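Local coordinates for protein lipase aflb (PDB 6IDY) that probably hydrolyses ester bonds of lipids, as a calcium-carrying lipase built on the alpha/beta-hydrolase fold, at residues P79-L82 / K83-E87; I197-A200 / S201-V205; N343-L346 / Q347-C350. All coordinates share one frame; numbering follows the deposited sequence.

Contact 1. Residues P79-L82 / K83-E87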
loop_
_atom_site.group_PDB
_atom_site.type_symbol
_atom_site.label_atom_id
_atom_site.label_comp_id
_atom_site.label_asym_id
_atom_site.label_seq_id
_atom_site.Cartn_x
_atom_site.Cartn_y
_atom_site.Cartn_z
ATOM N N PRO A 79 -10.900 -6.431 -14.119
ATOM C CA PRO A 79 -10.872 -7.778 -13.518
ATOM C C PRO A 79 -10.875 -7.718 -11.986
ATOM O O PRO A 79 -10.865 -6.624 -11.412
ATOM C CB PRO A 79 -9.540 -8.336 -14.024
ATOM C CG PRO A 79 -8.647 -7.114 -14.093
ATOM C CD PRO A 79 -9.556 -6.019 -14.587
ATOM N N ASP A 80 -10.876 -8.883 -11.320
ATOM C CA ASP A 80 -10.734 -8.916 -9.867
ATOM C C ASP A 80 -9.258 -9.244 -9.581
ATOM O O ASP A 80 -8.477 -9.339 -10.535
ATOM C CB ASP A 80 -11.720 -9.900 -9.207
ATOM C CG ASP A 80 -11.624 -11.367 -9.600
ATOM O OD1 ASP A 80 -10.719 -11.721 -10.391
ATOM O OD2 ASP A 80 -12.446 -12.163 -9.105
ATOM N N PHE A 81 -8.869 -9.405 -8.305
ATOM C CA PHE A 81 -7.488 -9.696 -7.924
ATOM C C PHE A 81 -6.921 -10.950 -8.597
ATOM O O PHE A 81 -5.832 -10.878 -9.172
ATOM C CB PHE A 81 -7.325 -9.774 -6.390
ATOM C CG PHE A 81 -5.990 -10.319 -5.916
ATOM C CD1 PHE A 81 -4.815 -9.597 -6.111
ATOM C CD2 PHE A 81 -5.914 -11.536 -5.248
ATOM C CE1 PHE A 81 -3.589 -10.091 -5.657
ATOM C CE2 PHE A 81 -4.688 -12.026 -4.792
ATOM C CZ PHE A 81 -3.535 -11.304 -5.003
ATOM N N LEU A 82 -7.654 -12.083 -8.519
ATOM C CA LEU A 82 -7.220 -13.357 -9.084
ATOM C C LEU A 82 -7.058 -13.310 -10.613
ATOM O O LEU A 82 -6.054 -13.812 -11.125
ATOM C CB LEU A 82 -8.129 -14.531 -8.642
ATOM C CG LEU A 82 -8.193 -14.846 -7.131
ATOM C CD1 LEU A 82 -9.234 -15.925 -6.846
ATOM C CD2 LEU A 82 -6.835 -15.291 -6.584
ATOM N N LYS A 83 -8.013 -12.671 -11.332
ATOM C CA LYS A 83 -7.929 -12.544 -12.790
ATOM C C LYS A 83 -6.754 -11.666 -13.181
ATOM O O LYS A 83 -5.982 -12.055 -14.053
ATOM C CB LYS A 83 -9.238 -12.032 -13.418
ATOM C CG LYS A 83 -9.196 -12.038 -14.949
ATOM C CD LYS A 83 -10.493 -11.565 -15.580
ATOM C CE LYS A 83 -10.359 -11.479 -17.082
ATOM N NZ LYS A 83 -11.601 -10.982 -17.728
ATOM N N MET A 84 -6.597 -10.509 -12.513
ATOM C CA MET A 84 -5.487 -9.586 -12.760
ATOM C C MET A 84 -4.138 -10.315 -12.600
ATOM O O MET A 84 -3.321 -10.268 -13.514
ATOM C CB MET A 84 -5.574 -8.360 -11.829
ATOM C CG MET A 84 -4.585 -7.261 -12.172
ATOM S SD MET A 84 -4.964 -6.414 -13.714
ATOM C CE MET A 84 -3.386 -5.749 -14.134
ATOM N N THR A 85 -3.945 -11.030 -11.476
ATOM C CA THR A 85 -2.709 -11.766 -11.152
ATOM C C THR A 85 -2.389 -12.843 -12.188
ATOM O O THR A 85 -1.235 -12.957 -12.598
ATOM C CB THR A 85 -2.745 -12.311 -9.712
ATOM O OG1 THR A 85 -3.157 -11.263 -8.838
ATOM C CG2 THR A 85 -1.389 -12.832 -9.249
ATOM N N ARG A 86 -3.408 -13.602 -12.628
ATOM C CA ARG A 86 -3.250 -14.650 -13.640
ATOM C C ARG A 86 -2.871 -14.054 -15.010
ATOM O O ARG A 86 -1.953 -14.554 -15.654
ATOM C CB ARG A 86 -4.544 -15.483 -13.752
ATOM C CG ARG A 86 -4.446 -16.667 -14.717
ATOM C CD ARG A 86 -5.759 -16.920 -15.440
ATOM N NE ARG A 86 -6.547 -17.977 -14.804
ATOM C CZ ARG A 86 -7.556 -17.766 -13.963
ATOM N NH1 ARG A 86 -7.915 -16.527 -13.642
ATOM N NH2 ARG A 86 -8.211 -18.790 -13.433
ATOM N N GLU A 87 -3.582 -13.003 -15.447
ATOM C CA GLU A 87 -3.391 -12.367 -16.755
ATOM C C GLU A 87 -2.076 -11.597 -16.898
ATOM O O GLU A 87 -1.577 -11.482 -18.016
ATOM C CB GLU A 87 -4.589 -11.481 -17.127
ATOM C CG GLU A 87 -5.873 -12.248 -17.403
ATOM C CD GLU A 87 -5.779 -13.354 -18.437
ATOM O OE1 GLU A 87 -5.244 -13.101 -19.540
ATOM O OE2 GLU A 87 -6.239 -14.480 -18.138
#
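Pro79 lies against two side chains from the first turn of helix 81-90. Its CB is 3.7 Å from Lys83 CD, beside the extended lysine chain, and its CG is 3.8 Å from Met84 SD, an apolar contact, the methionine chain being bent at chi2. Asp80 follows as the N-cap. With chi1 at 60°, its CG is tucked between the backbone N and the carbonyl carbon, which brings the carboxylate round to the opening of the helix: OD1 accepts from Lys83 N at 3.0 Å, the N-H pointing well at it (161°). Its carbonyl O also takes Met84 N at 3.0 Å, the first i to i+4 bond. At Phe81 the carbonyl O has two donors on opposite faces of its plane. Thr85 N binds it at 3.0 Å, and Thr85 OG1 donates to it at 2.7 Å from 37° above the plane. The same OG1 stands over one face of the Phe81 ring, offset toward the rim, 3.4 Å from CE1. Leu82 O continues the i to i+4 series by accepting from Arg86 N at 3.1 Å. Around this capped helix start, Phe81 meets Trp275 edge-to-face, helix 414-424 packs on Phe81, Leu82, Met84 and Thr85, helix 31-47 on Leu82, Thr85 and Arg86, and helix 63-73 on Pro79, Met84 and Glu87.

Contact 2. Residues I197-A200 / S201-V205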
loop_
_atom_site.group_PDB
_atom_site.type_symbol
_atom_site.label_atom_id
_atom_site.label_comp_id
_atom_site.label_asym_id
_atom_site.label_seq_id
_atom_site.Cartn_x
_atom_site.Cartn_y
_atom_site.Cartn_z
ATOM N N ILE A 197 5.636 -4.534 7.768
ATOM C CA ILE A 197 4.664 -5.060 8.731
ATOM C C ILE A 197 4.745 -6.596 8.742
ATOM O O ILE A 197 4.632 -7.201 7.673
ATOM C CB ILE A 197 3.224 -4.520 8.472
ATOM C CG1 ILE A 197 3.177 -2.971 8.641
ATOM C CG2 ILE A 197 2.187 -5.226 9.373
ATOM C CD1 ILE A 197 1.884 -2.262 8.144
ATOM N N PRO A 198 5.000 -7.236 9.919
ATOM C CA PRO A 198 5.092 -8.711 9.961
ATOM C C PRO A 198 3.837 -9.402 9.429
ATOM O O PRO A 198 2.724 -8.893 9.603
ATOM C CB PRO A 198 5.326 -9.017 11.449
ATOM C CG PRO A 198 5.888 -7.743 12.018
ATOM C CD PRO A 198 5.193 -6.650 11.264
ATOM N N GLN A 199 4.036 -10.544 8.735
ATOM C CA GLN A 199 2.997 -11.355 8.084
ATOM C C GLN A 199 2.410 -10.588 6.882
ATOM O O GLN A 199 1.279 -10.847 6.456
ATOM C CB GLN A 199 1.907 -11.827 9.088
ATOM C CG GLN A 199 2.356 -12.902 10.093
ATOM C CD GLN A 199 3.425 -12.463 11.073
ATOM O OE1 GLN A 199 4.597 -12.837 10.954
ATOM N NE2 GLN A 199 3.055 -11.666 12.062
ATOM N N ALA A 200 3.200 -9.628 6.348
ATOM C CA ALA A 200 2.886 -8.784 5.193
ATOM C C ALA A 200 1.471 -8.191 5.244
ATOM O O ALA A 200 0.694 -8.352 4.300
ATOM C CB ALA A 200 3.117 -9.563 3.893
ATOM N N SER A 201 1.123 -7.545 6.382
ATOM C CA SER A 201 -0.178 -6.887 6.603
ATOM C C SER A 201 -1.407 -7.820 6.478
ATOM O O SER A 201 -2.516 -7.330 6.267
ATOM C CB SER A 201 -0.332 -5.674 5.679
ATOM O OG SER A 201 0.795 -4.816 5.747
ATOM N N LEU A 202 -1.218 -9.143 6.610
ATOM C CA LEU A 202 -2.329 -10.105 6.511
ATOM C C LEU A 202 -2.967 -10.415 7.861
ATOM O O LEU A 202 -4.105 -10.877 7.894
ATOM C CB LEU A 202 -1.943 -11.384 5.765
ATOM C CG LEU A 202 -1.712 -11.229 4.257
ATOM C CD1 LEU A 202 -1.071 -12.457 3.695
ATOM C CD2 LEU A 202 -3.018 -10.913 3.512
ATOM N N ASN A 203 -2.278 -10.092 8.972
ATOM C CA ASN A 203 -2.849 -10.235 10.310
ATOM C C ASN A 203 -3.814 -9.067 10.549
ATOM O O ASN A 203 -3.935 -8.164 9.713
ATOM C CB ASN A 203 -1.757 -10.187 11.400
ATOM C CG ASN A 203 -0.837 -11.370 11.515
ATOM O OD1 ASN A 203 -1.022 -12.425 10.904
ATOM N ND2 ASN A 203 0.183 -11.209 12.334
ATOM N N ASP A 204 -4.479 -9.095 11.705
ATOM C CA ASP A 204 -5.414 -8.100 12.209
ATOM C C ASP A 204 -4.901 -6.663 11.944
ATOM O O ASP A 204 -3.799 -6.309 12.370
ATOM C CB ASP A 204 -5.598 -8.356 13.718
ATOM C CG ASP A 204 -6.628 -7.520 14.446
ATOM O OD1 ASP A 204 -7.178 -6.577 13.832
ATOM O OD2 ASP A 204 -6.883 -7.807 15.628
ATOM N N VAL A 205 -5.695 -5.860 11.201
ATOM C CA VAL A 205 -5.389 -4.458 10.856
ATOM C C VAL A 205 -5.123 -3.629 12.134
ATOM O O VAL A 205 -4.255 -2.756 12.117
ATOM C CB VAL A 205 -6.476 -3.808 9.942
ATOM C CG1 VAL A 205 -6.135 -2.354 9.606
ATOM C CG2 VAL A 205 -6.665 -4.604 8.653
HETATM O O HOH W 1 0.013 -8.496 9.332
#
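Ile197 and Ser201 meet where the loop after strand 190-195 folds back on itself. Ser201 OG, anti to its own carbonyl carbon at chi1 -50°, lies against the isoleucine, 3.7 Å from Ile197 CB and 3.7 Å from Ile197 CD1, so the hydroxyl sits alongside a hydrocarbon branch. The bend between them is left-handed: Gln199, Ala200 and Ser201 all have positive phi, and Leu202 N donates to Gln199 O at 3.0 Å, closing a beta-turn close to type III' with Ala200 and Ser201 at its corners. The donor stands 47° above the carbonyl plane, and the N-H points at the oxygen at 152°. Leu202 CB follows its nitrogen to within 3.3 Å of Gln199 O.

The Gln199 chain bends at chi2 and crosses Asn203 obliquely, with Gln199 CB 3.7 Å from Asn203 CG. Both amides are probably modelled turned over, which leaves any polar pairing of their ends uncertain. A water adds a second link, accepting from Asn203 N at 2.8 Å and probably donating to Pro198 O at 2.8 Å, though it has more acceptors in reach than protons. From the turn itself, Ser201 O accepts from Gln234 NE2 and Ser284 OG; further on, Asp204 OD1 caps helix 205-223 through Gln206 N. Chemically, the reversal is thus held by the bond from Leu202 N to Gln199 O and by one water, rather than by charge pairing.

Contact 3. Residues N343-L346 / Q347-C350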
loop_
_atom_site.group_PDB
_atom_site.type_symbol
_atom_site.label_atom_id
_atom_site.label_comp_id
_atom_site.label_asym_id
_atom_site.label_seq_id
_atom_site.Cartn_x
_atom_site.Cartn_y
_atom_site.Cartn_z
ATOM N N ASN A 343 -9.288 14.933 -2.142
ATOM C CA ASN A 343 -9.683 13.602 -2.605
ATOM C C ASN A 343 -9.524 13.633 -4.099
ATOM O O ASN A 343 -10.288 14.288 -4.809
ATOM C CB ASN A 343 -11.097 13.246 -2.146
ATOM C CG ASN A 343 -11.185 13.099 -0.649
ATOM O OD1 ASN A 343 -10.547 12.236 -0.049
ATOM N ND2 ASN A 343 -11.962 13.947 -0.016
ATOM N N ASN A 344 -8.452 12.994 -4.559
ATOM C CA ASN A 344 -7.997 13.079 -5.933
ATOM C C ASN A 344 -8.275 11.837 -6.771
ATOM O O ASN A 344 -7.529 10.857 -6.731
ATOM C CB ASN A 344 -6.509 13.467 -5.940
ATOM C CG ASN A 344 -6.235 14.692 -5.085
ATOM O OD1 ASN A 344 -6.456 15.836 -5.497
ATOM N ND2 ASN A 344 -5.783 14.478 -3.857
ATOM N N HIS A 345 -9.365 11.909 -7.552
ATOM C CA HIS A 345 -9.809 10.858 -8.465
ATOM C C HIS A 345 -9.126 11.098 -9.804
ATOM O O HIS A 345 -9.357 12.135 -10.437
ATOM C CB HIS A 345 -11.339 10.893 -8.601
ATOM C CG HIS A 345 -11.908 9.809 -9.462
ATOM N ND1 HIS A 345 -12.779 10.092 -10.497
ATOM C CD2 HIS A 345 -11.715 8.470 -9.409
ATOM C CE1 HIS A 345 -13.102 8.927 -11.024
ATOM N NE2 HIS A 345 -12.487 7.923 -10.397
ATOM N N LEU A 346 -8.254 10.157 -10.222
ATOM C CA LEU A 346 -7.480 10.270 -11.470
ATOM C C LEU A 346 -8.316 10.607 -12.692
ATOM O O LEU A 346 -7.953 11.505 -13.443
ATOM C CB LEU A 346 -6.657 8.995 -11.761
ATOM C CG LEU A 346 -5.676 8.487 -10.711
ATOM C CD1 LEU A 346 -4.919 7.291 -11.253
ATOM C CD2 LEU A 346 -4.675 9.556 -10.311
ATOM N N GLN A 347 -9.431 9.884 -12.881
ATOM C CA GLN A 347 -10.332 9.997 -14.032
ATOM C C GLN A 347 -11.189 11.273 -14.021
ATOM O O GLN A 347 -11.842 11.567 -15.020
ATOM C CB GLN A 347 -11.193 8.727 -14.187
ATOM C CG GLN A 347 -10.396 7.461 -14.574
ATOM C CD GLN A 347 -9.529 6.906 -13.455
ATOM O OE1 GLN A 347 -9.834 7.050 -12.264
ATOM N NE2 GLN A 347 -8.427 6.256 -13.810
ATOM N N THR A 348 -11.158 12.049 -12.925
ATOM C CA THR A 348 -11.844 13.341 -12.837
ATOM C C THR A 348 -10.828 14.435 -13.180
ATOM O O THR A 348 -11.040 15.177 -14.135
ATOM C CB THR A 348 -12.485 13.549 -11.447
ATOM O OG1 THR A 348 -13.541 12.613 -11.269
ATOM C CG2 THR A 348 -13.042 14.956 -11.264
ATOM N N ILE A 349 -9.735 14.531 -12.396
ATOM C CA ILE A 349 -8.676 15.535 -12.564
ATOM C C ILE A 349 -8.007 15.432 -13.943
ATOM O O ILE A 349 -7.799 16.464 -14.588
ATOM C CB ILE A 349 -7.658 15.491 -11.390
ATOM C CG1 ILE A 349 -8.366 15.741 -10.037
ATOM C CG2 ILE A 349 -6.501 16.485 -11.599
ATOM C CD1 ILE A 349 -7.619 15.247 -8.854
ATOM N N CYS A 350 -7.702 14.196 -14.398
ATOM C CA CYS A 350 -7.073 13.961 -15.701
ATOM C C CYS A 350 -8.013 13.235 -16.676
ATOM O O CYS A 350 -7.561 12.397 -17.455
ATOM C CB CYS A 350 -5.744 13.227 -15.542
ATOM S SG CYS A 350 -4.465 14.170 -14.672
#
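The His345 imidazole has Gln347 N over the centre of one face, 4.1 Å above the plane, while Thr348 OG1 lies in plane at the edge, 2.7 Å from His345 ND1. The setting is a strand-to-helix junction at the edge of the alpha/beta-hydrolase sheet: strand 341-345 runs straight into the one-turn helix 346-349, with His345 at the N-cap. The bond between ring and threonine is almost straight (176°), and either partner could be the donor. His345 NE2 is bound to Thr316 OG1, so both ring nitrogens are engaged and the ring's rotation should be fixed; Tyr314 also meets the ring, planes at about 35°. The Gln347 amide is turned 64° from the imidazole, its OE1 taken by Thr316 N. The carbonyl O of His345 serves two donors, Ile349 N at 3.1 Å nearly along the C=O axis, and Thr348 N at 3.1 Å from above the carbonyl plane. Ile349 extends back over the strand, its CD1 3.6 Å from Asn344 CB, while the amide nitrogen of Asn344 is held by Thr312 O. Beyond the helix, Cys350 SG is joined to Cys395 in a disulfide, and Cys350 N donates to Leu346 O at 2.9 Å.

From the N terminus the three contacts come in series, each a local turn of chain; none nests in or crosses another. Contact 1 opens helix 81-90, ahead in sequence of every strand of the sheet, among helices 31-47, 63-73 and 414-424. Contact 2 folds the connection between strand 190-195 and helix 205-223, and contact 3 turns edge strand 341-345 into its short helix. None touches another: the nearest atoms of contact 1 and contact 2 are about 9 Å apart. Contacts 2 and 3 lie on opposite sides of the chain's centre. Shared neighbours connect them, however. Helix 414-424 packs on both 79-87 and 197-205, and the loop after strand 310-314 reaches contacts 1 and 3.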